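Local coordinates for protein uncharacterized peptidase Lmo0363 (Listeria monocytogenes, PDB 3L4E) that is probably a serine-type peptidase of the S51 family, related to peptidase E, that would hydrolyse peptide bonds, at residues 5-10 and 154-159; 52-55 and 59-62; 63-68 and 100-105; 92-97 and 148-153. All coordinates share one frame; numbering follows the deposited sequence.

How the interactions relate
All four interactions belong to one alpha/beta domain built on a mostly parallel sheet. Interaction 1 joins strand 4-8 near the N-terminus to strand 157-159, so the segments of the other three fall between its two ends in the sequence. Interaction 2 closes first along the chain, on the edge strand 59-62, and interaction 3 follows directly from that strand. Interactions 3 and 4 interleave in sequence through the consecutive helices 90-100 and 102-111, and their centres lie about 11 Å apart. Interaction 4 also touches interaction 1, with about 14 Å between centres. The centres of interactions 2 and 4 are about 24 Å apart, on opposite sides of the chain's centre. Only interaction 1 borders the predicted active site.

Interaction 1: 5-10 and 154-159; sequences LFLTSS and VDFSTL
Beside the predicted active site of this S51 peptidase, Leu-7 of strand 4-8 packs against Phe-156 and Thr-158 of 154-159. Leu-7 CD1 lies 3.7 Å from Thr-158 OG1, the two side chains meeting at a slant, and 4.3 Å from Phe-156 CE1, which it reaches obliquely. Within its own segment the ring carries Val-154 CG2 on one face, 3.7 Å above the plane and over the centre. The other valine branch turns to the strand: Val-154 CG1, anti to its carbonyl carbon (chi1 -68°), meets Leu-5 CD1 tip to tip at 4.2 Å. No hydrogen bond joins the two segments. At the end of strand 4-8, Thr-8 OG1 accepts from Ser-10 N at 3.0 Å, an ST turn. Between them, Ser-9 is hydrogen-bonded through its backbone O to Ser-120 OG and through its OG to His-161 N, the two residues assigned by similarity to the charge relay. The side chain of Thr-158 stands about 8 Å from that of Ser-120. Strand 4-8 lies beside strand 115-119, and Leu-7 touches the turn from Gly-118 to Gly-122, whose sequence and strand-to-helix geometry are consistent with a nucleophile elbow.

Interaction 2: 52-55 and 59-62; sequences ALES and LVEE
Val-60 of strand 59-62 is held against the last part of helix 44-55 by one of its two methyls. Val-60 CG2 approaches Glu-54 CG to 3.8 Å and Leu-53 CB to 3.9 Å, so it rests on inner carbons of two consecutive helical side chains and not on their ends. The valine has CG1 anti to the backbone N (chi1 -179°), which leaves CG2 as the branch that points into the helix. Glu-54 and Val-60 cross at about a right angle, the aliphatic part of the glutamate doing the touching. Leu-53 and Val-60 both also touch Phe-32 of strand 29-33. The helix packs on one face of the sheet at its outermost strand, as part of a beta-alpha-beta unit in which strands 29-33 and 59-62 lie side by side and parallel, joined by helix 44-55. Polar contact is indirect. The extended Glu-54 chain carries its carboxylate to a water that donates to Glu-54 OE2 over 3.3 Å and accepts from Val-60 N at 3.0 Å, giving that backbone amide a partner on the outer edge of the strand, away from strand 29-33. Within the helix, Ser-55 OG donates to Ala-52 O at 2.7 Å, tilted 19° from the carbonyl plane. A charged link flanks the packing: Glu-62 forms a salt bridge with Lys-50 of the same helix.

Interaction 3: 63-68 and 100-105; sequences LDIATE and TGADKL
Ile-65, in the loop between strand 59-62 and helix 70-79, faces Thr-100 with their CA atoms 7.4 Å apart, at the junction where Gly-101 leaves helix 90-100 with phi 76° in a Schellman motif and helix 102-111 follows. The two side chains run nearly perpendicular. Ile-65 CG2 sits 3.5 Å from Thr-100 OG1 and 3.8 Å from Thr-100 CG2, so a single methyl lies against both branches of the threonine. The other end of the isoleucine, CD1, reaches Ala-102 CB at 4.4 Å, and Ile-65 also packs on Leu-97. Thr-100 holds OG1 between its backbone N and carbonyl carbon (chi1 56°), from where it accepts from Ala-102 N at 3.2 Å in an ST turn. On the loop side, Asp-64 OD1 accepts from Ala-66 N at 3.0 Å in an Asx turn, met from well above the carboxylate plane. Asp-64 O takes both Thr-67 N and Glu-68 N, and Glu-68 OE1 receives Asp-64 N. These bonds probably help to fix the turn that carries Ile-65. The threonine hydroxyl is satisfied by Glu-96 O of helix 90-100 and by Ala-102 N after the Gly-101 turn, so what crosses the buried interface is van der Waals contact alone.

Interaction 4: 92-97 and 148-153; sequences FLLQEL and YDALNL
Leu-94 on helix 90-100 packs against the backbone of Tyr-148, Asp-149 and Ala-150, an apolar side chain resting on the loop that runs toward strand 157-159, away from the predicted catalytic residues. With CG anti to the backbone N (chi1 -175°), the leucine carries both methyls out to this chain. CD2 of Leu-94 comes within 3.5 Å of Asp-149 O and 3.7 Å of Tyr-148 O, while its CD1 lies 4.1 Å from Ala-150 CA. The alanine methyl adds one side-chain contact, Ala-150 CB to Leu-94 CD2 at 4.2 Å. The Tyr-148 ring meets Phe-91 of the same helix edge-to-face, while Asp-149 OD1 is hydrogen-bonded to Asn-129 ND2. Leu-94 also touches Ile-130. On another side of the helix, Gln-95 NE2 donates to Glu-96 OE2 at 3.0 Å in a nearly straight bond of 169°, close to the amide plane and almost along the C-O axis. Gln-95 OE1 accepts from Asn-144 N, so this amide links the helix to an earlier part of the loop. Across the contact itself no hydrogen bond forms; methyls lie against carbonyl oxygens, which implies van der Waals packing between these two segments, with directional bonds from helix to loop made beside it.

Interaction 1: 5-10 and 154-159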
loop_
_atom_site.group_PDB
_atom_site.type_symbol
_atom_site.label_atom_id
_atom_site.label_comp_id
_atom_site.label_asym_id
_atom_site.label_seq_id
_atom_site.Cartn_x
_atom_site.Cartn_y
_atom_site.Cartn_z
ATOM N N LEU A 5 -0.962 3.515 9.991
ATOM C CA LEU A 5 -1.117 3.274 8.565
ATOM C C LEU A 5 -1.755 4.474 7.898
ATOM O O LEU A 5 -2.648 5.103 8.467
ATOM C CB LEU A 5 -2.015 2.060 8.312
ATOM C CG LEU A 5 -1.899 0.832 9.217
ATOM C CD1 LEU A 5 -2.979 -0.190 8.851
ATOM C CD2 LEU A 5 -0.517 0.223 9.120
ATOM N N PHE A 6 -1.304 4.772 6.684
ATOM C CA PHE A 6 -1.937 5.780 5.840
ATOM C C PHE A 6 -2.277 5.078 4.537
ATOM O O PHE A 6 -1.372 4.658 3.821
ATOM C CB PHE A 6 -0.946 6.922 5.599
ATOM C CG PHE A 6 -1.466 8.026 4.723
ATOM C CD1 PHE A 6 -2.106 9.129 5.281
ATOM C CD2 PHE A 6 -1.299 7.979 3.344
ATOM C CE1 PHE A 6 -2.566 10.169 4.483
ATOM C CE2 PHE A 6 -1.766 9.020 2.535
ATOM C CZ PHE A 6 -2.397 10.110 3.107
ATOM N N LEU A 7 -3.571 4.915 4.250
ATOM C CA LEU A 7 -3.998 4.179 3.060
ATOM C C LEU A 7 -4.596 5.128 2.026
ATOM O O LEU A 7 -5.347 6.037 2.370
ATOM C CB LEU A 7 -5.003 3.077 3.429
ATOM C CG LEU A 7 -4.574 2.143 4.563
ATOM C CD1 LEU A 7 -5.634 1.053 4.836
ATOM C CD2 LEU A 7 -3.227 1.513 4.237
ATOM N N THR A 8 -4.269 4.909 0.759
ATOM C CA THR A 8 -4.653 5.835 -0.296
ATOM C C THR A 8 -4.869 5.078 -1.609
ATOM O O THR A 8 -4.354 3.973 -1.774
ATOM C CB THR A 8 -3.555 6.937 -0.461
ATOM O OG1 THR A 8 -3.868 7.788 -1.570
ATOM C CG2 THR A 8 -2.191 6.313 -0.700
ATOM N N SER A 9 -5.633 5.665 -2.529
ATOM C CA SER A 9 -5.762 5.142 -3.892
ATOM C C SER A 9 -4.661 5.694 -4.785
ATOM O O SER A 9 -4.293 5.089 -5.793
ATOM C CB SER A 9 -7.106 5.543 -4.505
ATOM O OG SER A 9 -8.201 5.129 -3.721
ATOM N N SER A 10 -4.153 6.866 -4.413
ATOM C CA SER A 10 -3.275 7.639 -5.278
ATOM C C SER A 10 -2.522 8.641 -4.423
ATOM O O SER A 10 -3.046 9.707 -4.108
ATOM C CB SER A 10 -4.107 8.365 -6.341
ATOM O OG SER A 10 -3.314 9.243 -7.126
ATOM N N VAL A 154 -6.147 -4.866 9.251
ATOM C CA VAL A 154 -7.446 -4.299 9.568
ATOM C C VAL A 154 -8.521 -5.295 9.172
ATOM O O VAL A 154 -8.309 -6.150 8.312
ATOM C CB VAL A 154 -7.687 -2.949 8.860
ATOM C CG1 VAL A 154 -6.754 -1.872 9.421
ATOM C CG2 VAL A 154 -7.516 -3.091 7.358
ATOM N N ASP A 155 -9.676 -5.191 9.807
ATOM C CA ASP A 155 -10.748 -6.129 9.527
ATOM C C ASP A 155 -11.429 -5.783 8.211
ATOM O O ASP A 155 -12.127 -6.607 7.626
ATOM C CB ASP A 155 -11.759 -6.148 10.675
ATOM C CG ASP A 155 -11.173 -6.704 11.963
ATOM O OD1 ASP A 155 -10.086 -7.322 11.913
ATOM O OD2 ASP A 155 -11.804 -6.530 13.029
ATOM N N PHE A 156 -11.209 -4.564 7.731
ATOM C CA PHE A 156 -11.877 -4.114 6.512
ATOM C C PHE A 156 -11.058 -4.300 5.232
ATOM O O PHE A 156 -9.828 -4.452 5.273
ATOM C CB PHE A 156 -12.380 -2.668 6.651
ATOM C CG PHE A 156 -11.289 -1.650 6.892
ATOM C CD1 PHE A 156 -10.589 -1.095 5.829
ATOM C CD2 PHE A 156 -10.985 -1.230 8.178
ATOM C CE1 PHE A 156 -9.605 -0.142 6.046
ATOM C CE2 PHE A 156 -9.994 -0.278 8.403
ATOM C CZ PHE A 156 -9.301 0.260 7.332
ATOM N N SER A 157 -11.761 -4.289 4.098
ATOM C CA SER A 157 -11.158 -4.520 2.787
ATOM C C SER A 157 -11.181 -3.257 1.931
ATOM O O SER A 157 -12.196 -2.926 1.310
ATOM C CB SER A 157 -11.887 -5.654 2.061
ATOM O OG SER A 157 -11.838 -6.851 2.815
ATOM N N THR A 158 -10.052 -2.560 1.892
ATOM C CA THR A 158 -9.973 -1.279 1.204
ATOM C C THR A 158 -10.167 -1.454 -0.293
ATOM O O THR A 158 -9.539 -2.312 -0.915
ATOM C CB THR A 158 -8.637 -0.583 1.485
ATOM O OG1 THR A 158 -8.464 -0.452 2.902
ATOM C CG2 THR A 158 -8.589 0.791 0.832
ATOM N N LEU A 159 -11.048 -0.640 -0.863
ATOM C CA LEU A 159 -11.346 -0.696 -2.290
ATOM C C LEU A 159 -10.962 0.631 -2.934
ATOM O O LEU A 159 -11.692 1.611 -2.825
ATOM C CB LEU A 159 -12.825 -0.996 -2.510
ATOM C CG LEU A 159 -13.271 -1.141 -3.962
ATOM C CD1 LEU A 159 -12.498 -2.253 -4.657
ATOM C CD2 LEU A 159 -14.763 -1.415 -4.006
#

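Interaction 2: 52-55 and 59-62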
loop_
_atom_site.group_PDB
_atom_site.type_symbol
_atom_site.label_atom_id
_atom_site.label_comp_id
_atom_site.label_asym_id
_atom_site.label_seq_id
_atom_site.Cartn_x
_atom_site.Cartn_y
_atom_site.Cartn_z
ATOM N N ALA A 52 6.676 13.033 -5.041
ATOM C CA ALA A 52 5.870 13.680 -4.006
ATOM C C ALA A 52 6.536 13.523 -2.646
ATOM O O ALA A 52 6.642 14.490 -1.883
ATOM C CB ALA A 52 4.443 13.121 -3.983
ATOM N N LEU A 53 6.983 12.305 -2.341
ATOM C CA LEU A 53 7.717 12.067 -1.101
ATOM C C LEU A 53 8.943 12.983 -1.028
ATOM O O LEU A 53 9.201 13.617 0.002
ATOM C CB LEU A 53 8.141 10.603 -0.986
ATOM C CG LEU A 53 7.024 9.564 -0.811
ATOM C CD1 LEU A 53 7.575 8.158 -1.064
ATOM C CD2 LEU A 53 6.363 9.639 0.569
ATOM N N GLU A 54 9.695 13.055 -2.123
ATOM C CA GLU A 54 10.917 13.854 -2.145
ATOM C C GLU A 54 10.617 15.339 -1.953
ATOM O O GLU A 54 11.405 16.064 -1.342
ATOM C CB GLU A 54 11.709 13.592 -3.428
ATOM C CG GLU A 54 12.372 12.215 -3.430
ATOM C CD GLU A 54 12.952 11.821 -4.765
ATOM O OE1 GLU A 54 12.689 12.522 -5.758
ATOM O OE2 GLU A 54 13.667 10.798 -4.820
ATOM N N SER A 55 9.466 15.781 -2.447
ATOM C CA SER A 55 9.077 17.186 -2.296
ATOM C C SER A 55 8.773 17.533 -0.844
ATOM O O SER A 55 8.685 18.712 -0.496
ATOM C CB SER A 55 7.866 17.525 -3.165
ATOM O OG SER A 55 6.659 17.092 -2.543
ATOM N N LEU A 59 13.837 11.155 2.372
ATOM C CA LEU A 59 14.883 10.438 1.651
ATOM C C LEU A 59 14.327 9.082 1.255
ATOM O O LEU A 59 13.990 8.261 2.118
ATOM C CB LEU A 59 16.110 10.252 2.531
ATOM C CG LEU A 59 16.886 11.530 2.800
ATOM C CD1 LEU A 59 17.911 11.303 3.898
ATOM C CD2 LEU A 59 17.554 11.998 1.513
ATOM N N VAL A 60 14.207 8.857 -0.046
ATOM C CA VAL A 60 13.559 7.658 -0.559
ATOM C C VAL A 60 14.584 6.593 -0.933
ATOM O O VAL A 60 15.487 6.844 -1.734
ATOM C CB VAL A 60 12.694 7.978 -1.787
ATOM C CG1 VAL A 60 11.998 6.722 -2.286
ATOM C CG2 VAL A 60 11.681 9.059 -1.447
ATOM N N GLU A 61 14.430 5.405 -0.360
ATOM C CA GLU A 61 15.316 4.281 -0.638
ATOM C C GLU A 61 14.540 3.095 -1.206
ATOM O O GLU A 61 13.725 2.484 -0.511
ATOM C CB GLU A 61 16.046 3.861 0.635
ATOM C CG GLU A 61 16.980 4.934 1.175
ATOM C CD GLU A 61 17.751 4.483 2.397
ATOM O OE1 GLU A 61 17.727 3.272 2.705
ATOM O OE2 GLU A 61 18.385 5.341 3.046
ATOM N N GLU A 62 14.807 2.759 -2.464
ATOM C CA GLU A 62 14.068 1.690 -3.121
ATOM C C GLU A 62 14.413 0.287 -2.607
ATOM O O GLU A 62 15.570 -0.027 -2.320
ATOM C CB GLU A 62 14.247 1.774 -4.634
ATOM C CG GLU A 62 13.842 3.131 -5.183
ATOM C CD GLU A 62 13.257 3.051 -6.572
ATOM O OE1 GLU A 62 13.251 1.940 -7.150
ATOM O OE2 GLU A 62 12.804 4.099 -7.083
HETATM O O HOH W 1 15.379 10.742 -2.033
#

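Interaction 3: 63-68 and 100-105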
loop_
_atom_site.group_PDB
_atom_site.type_symbol
_atom_site.label_atom_id
_atom_site.label_comp_id
_atom_site.label_asym_id
_atom_site.label_seq_id
_atom_site.Cartn_x
_atom_site.Cartn_y
_atom_site.Cartn_z
ATOM N N LEU A 63 13.381 -0.542 -2.492
ATOM C CA LEU A 63 13.521 -1.946 -2.122
ATOM C C LEU A 63 12.552 -2.752 -2.972
ATOM O O LEU A 63 11.339 -2.651 -2.786
ATOM C CB LEU A 63 13.208 -2.159 -0.630
ATOM C CG LEU A 63 13.185 -3.599 -0.100
ATOM C CD1 LEU A 63 14.580 -4.210 -0.166
ATOM C CD2 LEU A 63 12.630 -3.673 1.330
ATOM N N ASP A 64 13.077 -3.518 -3.929
ATOM C CA ASP A 64 12.233 -4.410 -4.723
ATOM C C ASP A 64 12.286 -5.808 -4.113
ATOM O O ASP A 64 13.277 -6.524 -4.245
ATOM C CB ASP A 64 12.659 -4.425 -6.196
ATOM C CG ASP A 64 11.694 -5.207 -7.093
ATOM O OD1 ASP A 64 10.715 -5.798 -6.586
ATOM O OD2 ASP A 64 11.918 -5.229 -8.319
ATOM N N ILE A 65 11.214 -6.166 -3.415
ATOM C CA ILE A 65 11.072 -7.475 -2.787
ATOM C C ILE A 65 11.310 -8.621 -3.760
ATOM O O ILE A 65 11.753 -9.694 -3.362
ATOM C CB ILE A 65 9.661 -7.635 -2.176
ATOM C CG1 ILE A 65 9.378 -6.494 -1.197
ATOM C CG2 ILE A 65 9.496 -9.009 -1.520
ATOM C CD1 ILE A 65 10.381 -6.389 -0.086
ATOM N N ALA A 66 11.015 -8.394 -5.033
ATOM C CA ALA A 66 11.103 -9.454 -6.032
ATOM C C ALA A 66 12.538 -9.852 -6.363
ATOM O O ALA A 66 12.780 -10.960 -6.835
ATOM C CB ALA A 66 10.357 -9.052 -7.301
ATOM N N THR A 67 13.489 -8.956 -6.110
ATOM C CA THR A 67 14.857 -9.159 -6.587
ATOM C C THR A 67 15.956 -9.107 -5.523
ATOM O O THR A 67 17.062 -9.592 -5.754
ATOM C CB THR A 67 15.215 -8.148 -7.697
ATOM O OG1 THR A 67 15.109 -6.814 -7.183
ATOM C CG2 THR A 67 14.279 -8.306 -8.880
ATOM N N GLU A 68 15.669 -8.525 -4.364
ATOM C CA GLU A 68 16.712 -8.346 -3.356
ATOM C C GLU A 68 16.753 -9.443 -2.291
ATOM O O GLU A 68 15.725 -10.045 -1.959
ATOM C CB GLU A 68 16.615 -6.952 -2.731
ATOM C CG GLU A 68 16.954 -5.851 -3.729
ATOM C CD GLU A 68 16.901 -4.464 -3.129
ATOM O OE1 GLU A 68 15.794 -3.896 -3.051
ATOM O OE2 GLU A 68 17.966 -3.937 -2.749
ATOM N N THR A 100 9.261 -14.319 0.165
ATOM C CA THR A 100 10.462 -13.908 0.880
ATOM C C THR A 100 10.276 -13.950 2.379
ATOM O O THR A 100 11.237 -13.837 3.126
ATOM C CB THR A 100 10.857 -12.476 0.505
ATOM O OG1 THR A 100 9.755 -11.595 0.762
ATOM C CG2 THR A 100 11.232 -12.399 -0.961
ATOM N N GLY A 101 9.031 -14.087 2.817
ATOM C CA GLY A 101 8.721 -13.997 4.232
ATOM C C GLY A 101 8.749 -12.553 4.715
ATOM O O GLY A 101 8.791 -12.299 5.919
ATOM N N ALA A 102 8.718 -11.603 3.779
ATOM C CA ALA A 102 8.785 -10.183 4.131
ATOM C C ALA A 102 7.456 -9.645 4.653
ATOM O O ALA A 102 7.413 -8.615 5.322
ATOM C CB ALA A 102 9.264 -9.363 2.941
ATOM N N ASP A 103 6.364 -10.334 4.349
ATOM C CA ASP A 103 5.090 -9.959 4.938
ATOM C C ASP A 103 5.240 -9.921 6.457
ATOM O O ASP A 103 4.760 -8.999 7.118
ATOM C CB ASP A 103 3.960 -10.905 4.496
ATOM C CG ASP A 103 4.212 -12.371 4.867
ATOM O OD1 ASP A 103 5.375 -12.801 4.990
ATOM O OD2 ASP A 103 3.218 -13.108 5.026
ATOM N N LYS A 104 5.984 -10.887 6.985
ATOM C CA LYS A 104 6.254 -10.976 8.416
ATOM C C LYS A 104 7.083 -9.798 8.927
ATOM O O LYS A 104 6.805 -9.248 9.994
ATOM C CB LYS A 104 6.976 -12.289 8.731
ATOM C CG LYS A 104 6.532 -12.957 10.023
ATOM C CD LYS A 104 5.194 -13.664 9.853
ATOM C CE LYS A 104 4.026 -12.691 9.899
ATOM N NZ LYS A 104 2.763 -13.336 9.471
ATOM N N LEU A 105 8.101 -9.417 8.160
ATOM C CA LEU A 105 9.000 -8.334 8.553
ATOM C C LEU A 105 8.291 -6.984 8.556
ATOM O O LEU A 105 8.618 -6.091 9.343
ATOM C CB LEU A 105 10.204 -8.295 7.617
ATOM C CG LEU A 105 11.010 -9.591 7.623
ATOM C CD1 LEU A 105 12.129 -9.527 6.599
ATOM C CD2 LEU A 105 11.562 -9.849 9.011
#

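Interaction 4: 92-97 and 148-153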
loop_
_atom_site.group_PDB
_atom_site.type_symbol
_atom_site.label_atom_id
_atom_site.label_comp_id
_atom_site.label_asym_id
_atom_site.label_seq_id
_atom_site.Cartn_x
_atom_site.Cartn_y
_atom_site.Cartn_z
ATOM N N PHE A 92 0.712 -10.028 -7.493
ATOM C CA PHE A 92 2.160 -10.157 -7.614
ATOM C C PHE A 92 2.860 -9.632 -6.362
ATOM O O PHE A 92 3.796 -10.260 -5.849
ATOM C CB PHE A 92 2.681 -9.436 -8.851
ATOM C CG PHE A 92 4.148 -9.615 -9.060
ATOM C CD1 PHE A 92 4.657 -10.847 -9.452
ATOM C CD2 PHE A 92 5.028 -8.572 -8.831
ATOM C CE1 PHE A 92 6.013 -11.028 -9.629
ATOM C CE2 PHE A 92 6.383 -8.741 -9.006
ATOM C CZ PHE A 92 6.881 -9.972 -9.403
ATOM N N LEU A 93 2.399 -8.485 -5.869
ATOM C CA LEU A 93 2.915 -7.922 -4.624
ATOM C C LEU A 93 2.824 -8.913 -3.461
ATOM O O LEU A 93 3.818 -9.182 -2.774
ATOM C CB LEU A 93 2.177 -6.626 -4.287
ATOM C CG LEU A 93 2.470 -5.969 -2.934
ATOM C CD1 LEU A 93 3.920 -5.515 -2.814
ATOM C CD2 LEU A 93 1.503 -4.805 -2.711
ATOM N N LEU A 94 1.637 -9.459 -3.226
ATOM C CA LEU A 94 1.454 -10.386 -2.108
ATOM C C LEU A 94 2.294 -11.643 -2.315
ATOM O O LEU A 94 2.896 -12.167 -1.377
ATOM C CB LEU A 94 -0.021 -10.754 -1.947
ATOM C CG LEU A 94 -0.356 -11.627 -0.736
ATOM C CD1 LEU A 94 0.088 -10.958 0.553
ATOM C CD2 LEU A 94 -1.860 -11.953 -0.701
ATOM N N GLN A 95 2.339 -12.115 -3.554
ATOM C CA GLN A 95 3.146 -13.275 -3.894
ATOM C C GLN A 95 4.602 -13.091 -3.485
ATOM O O GLN A 95 5.194 -13.965 -2.860
ATOM C CB GLN A 95 3.057 -13.563 -5.391
ATOM C CG GLN A 95 3.942 -14.698 -5.845
ATOM C CD GLN A 95 3.802 -14.934 -7.319
ATOM O OE1 GLN A 95 2.859 -15.587 -7.757
ATOM N NE2 GLN A 95 4.716 -14.369 -8.105
ATOM N N GLU A 96 5.181 -11.946 -3.831
ATOM C CA GLU A 96 6.590 -11.708 -3.541
ATOM C C GLU A 96 6.839 -11.476 -2.047
ATOM O O GLU A 96 7.854 -11.929 -1.505
ATOM C CB GLU A 96 7.127 -10.564 -4.403
ATOM C CG GLU A 96 7.059 -10.879 -5.900
ATOM C CD GLU A 96 7.799 -12.172 -6.267
ATOM O OE1 GLU A 96 9.019 -12.258 -6.030
ATOM O OE2 GLU A 96 7.161 -13.107 -6.792
ATOM N N LEU A 97 5.906 -10.804 -1.378
ATOM C CA LEU A 97 6.001 -10.643 0.068
ATOM C C LEU A 97 5.962 -11.989 0.795
ATOM O O LEU A 97 6.727 -12.214 1.732
ATOM C CB LEU A 97 4.893 -9.731 0.590
ATOM C CG LEU A 97 4.982 -8.244 0.231
ATOM C CD1 LEU A 97 3.730 -7.522 0.696
ATOM C CD2 LEU A 97 6.220 -7.579 0.832
ATOM N N TYR A 148 -4.867 -16.285 -0.961
ATOM C CA TYR A 148 -4.985 -14.841 -1.073
ATOM C C TYR A 148 -5.078 -14.126 0.280
ATOM O O TYR A 148 -5.286 -12.915 0.330
ATOM C CB TYR A 148 -6.144 -14.481 -2.013
ATOM C CG TYR A 148 -5.918 -14.992 -3.426
ATOM C CD1 TYR A 148 -4.630 -15.090 -3.946
ATOM C CD2 TYR A 148 -6.981 -15.379 -4.236
ATOM C CE1 TYR A 148 -4.404 -15.553 -5.229
ATOM C CE2 TYR A 148 -6.762 -15.841 -5.526
ATOM C CZ TYR A 148 -5.469 -15.927 -6.017
ATOM O OH TYR A 148 -5.229 -16.389 -7.298
ATOM N N ASP A 149 -4.905 -14.867 1.372
ATOM C CA ASP A 149 -4.840 -14.246 2.697
ATOM C C ASP A 149 -3.688 -13.252 2.750
ATOM O O ASP A 149 -2.583 -13.565 2.312
ATOM C CB ASP A 149 -4.642 -15.291 3.783
ATOM C CG ASP A 149 -5.903 -16.054 4.088
ATOM O OD1 ASP A 149 -6.966 -15.722 3.513
ATOM O OD2 ASP A 149 -5.823 -16.993 4.906
ATOM N N ALA A 150 -3.944 -12.070 3.306
ATOM C CA ALA A 150 -2.965 -10.985 3.270
ATOM C C ALA A 150 -2.487 -10.566 4.669
ATOM O O ALA A 150 -2.446 -11.398 5.585
ATOM C CB ALA A 150 -3.526 -9.804 2.497
ATOM N N LEU A 151 -2.113 -9.295 4.835
ATOM C CA LEU A 151 -1.513 -8.847 6.098
ATOM C C LEU A 151 -2.503 -8.868 7.256
ATOM O O LEU A 151 -2.113 -9.010 8.413
ATOM C CB LEU A 151 -0.892 -7.449 5.969
ATOM C CG LEU A 151 0.196 -7.272 4.913
ATOM C CD1 LEU A 151 0.653 -5.813 4.875
ATOM C CD2 LEU A 151 1.370 -8.196 5.170
ATOM N N ASN A 152 -3.783 -8.701 6.944
ATOM C CA ASN A 152 -4.816 -8.803 7.966
ATOM C C ASN A 152 -4.564 -7.803 9.095
ATOM O O ASN A 152 -4.756 -8.111 10.273
ATOM C CB ASN A 152 -4.858 -10.235 8.512
ATOM C CG ASN A 152 -6.111 -10.520 9.308
ATOM O OD1 ASN A 152 -7.149 -9.892 9.104
ATOM N ND2 ASN A 152 -6.023 -11.480 10.218
ATOM N N LEU A 153 -4.113 -6.608 8.724
ATOM C CA LEU A 153 -3.870 -5.540 9.688
ATOM C C LEU A 153 -5.164 -4.897 10.143
ATOM O O LEU A 153 -5.261 -4.415 11.266
ATOM C CB LEU A 153 -2.973 -4.462 9.076
ATOM C CG LEU A 153 -1.483 -4.771 9.033
ATOM C CD1 LEU A 153 -0.812 -4.004 7.913
ATOM C CD2 LEU A 153 -0.849 -4.450 10.376
#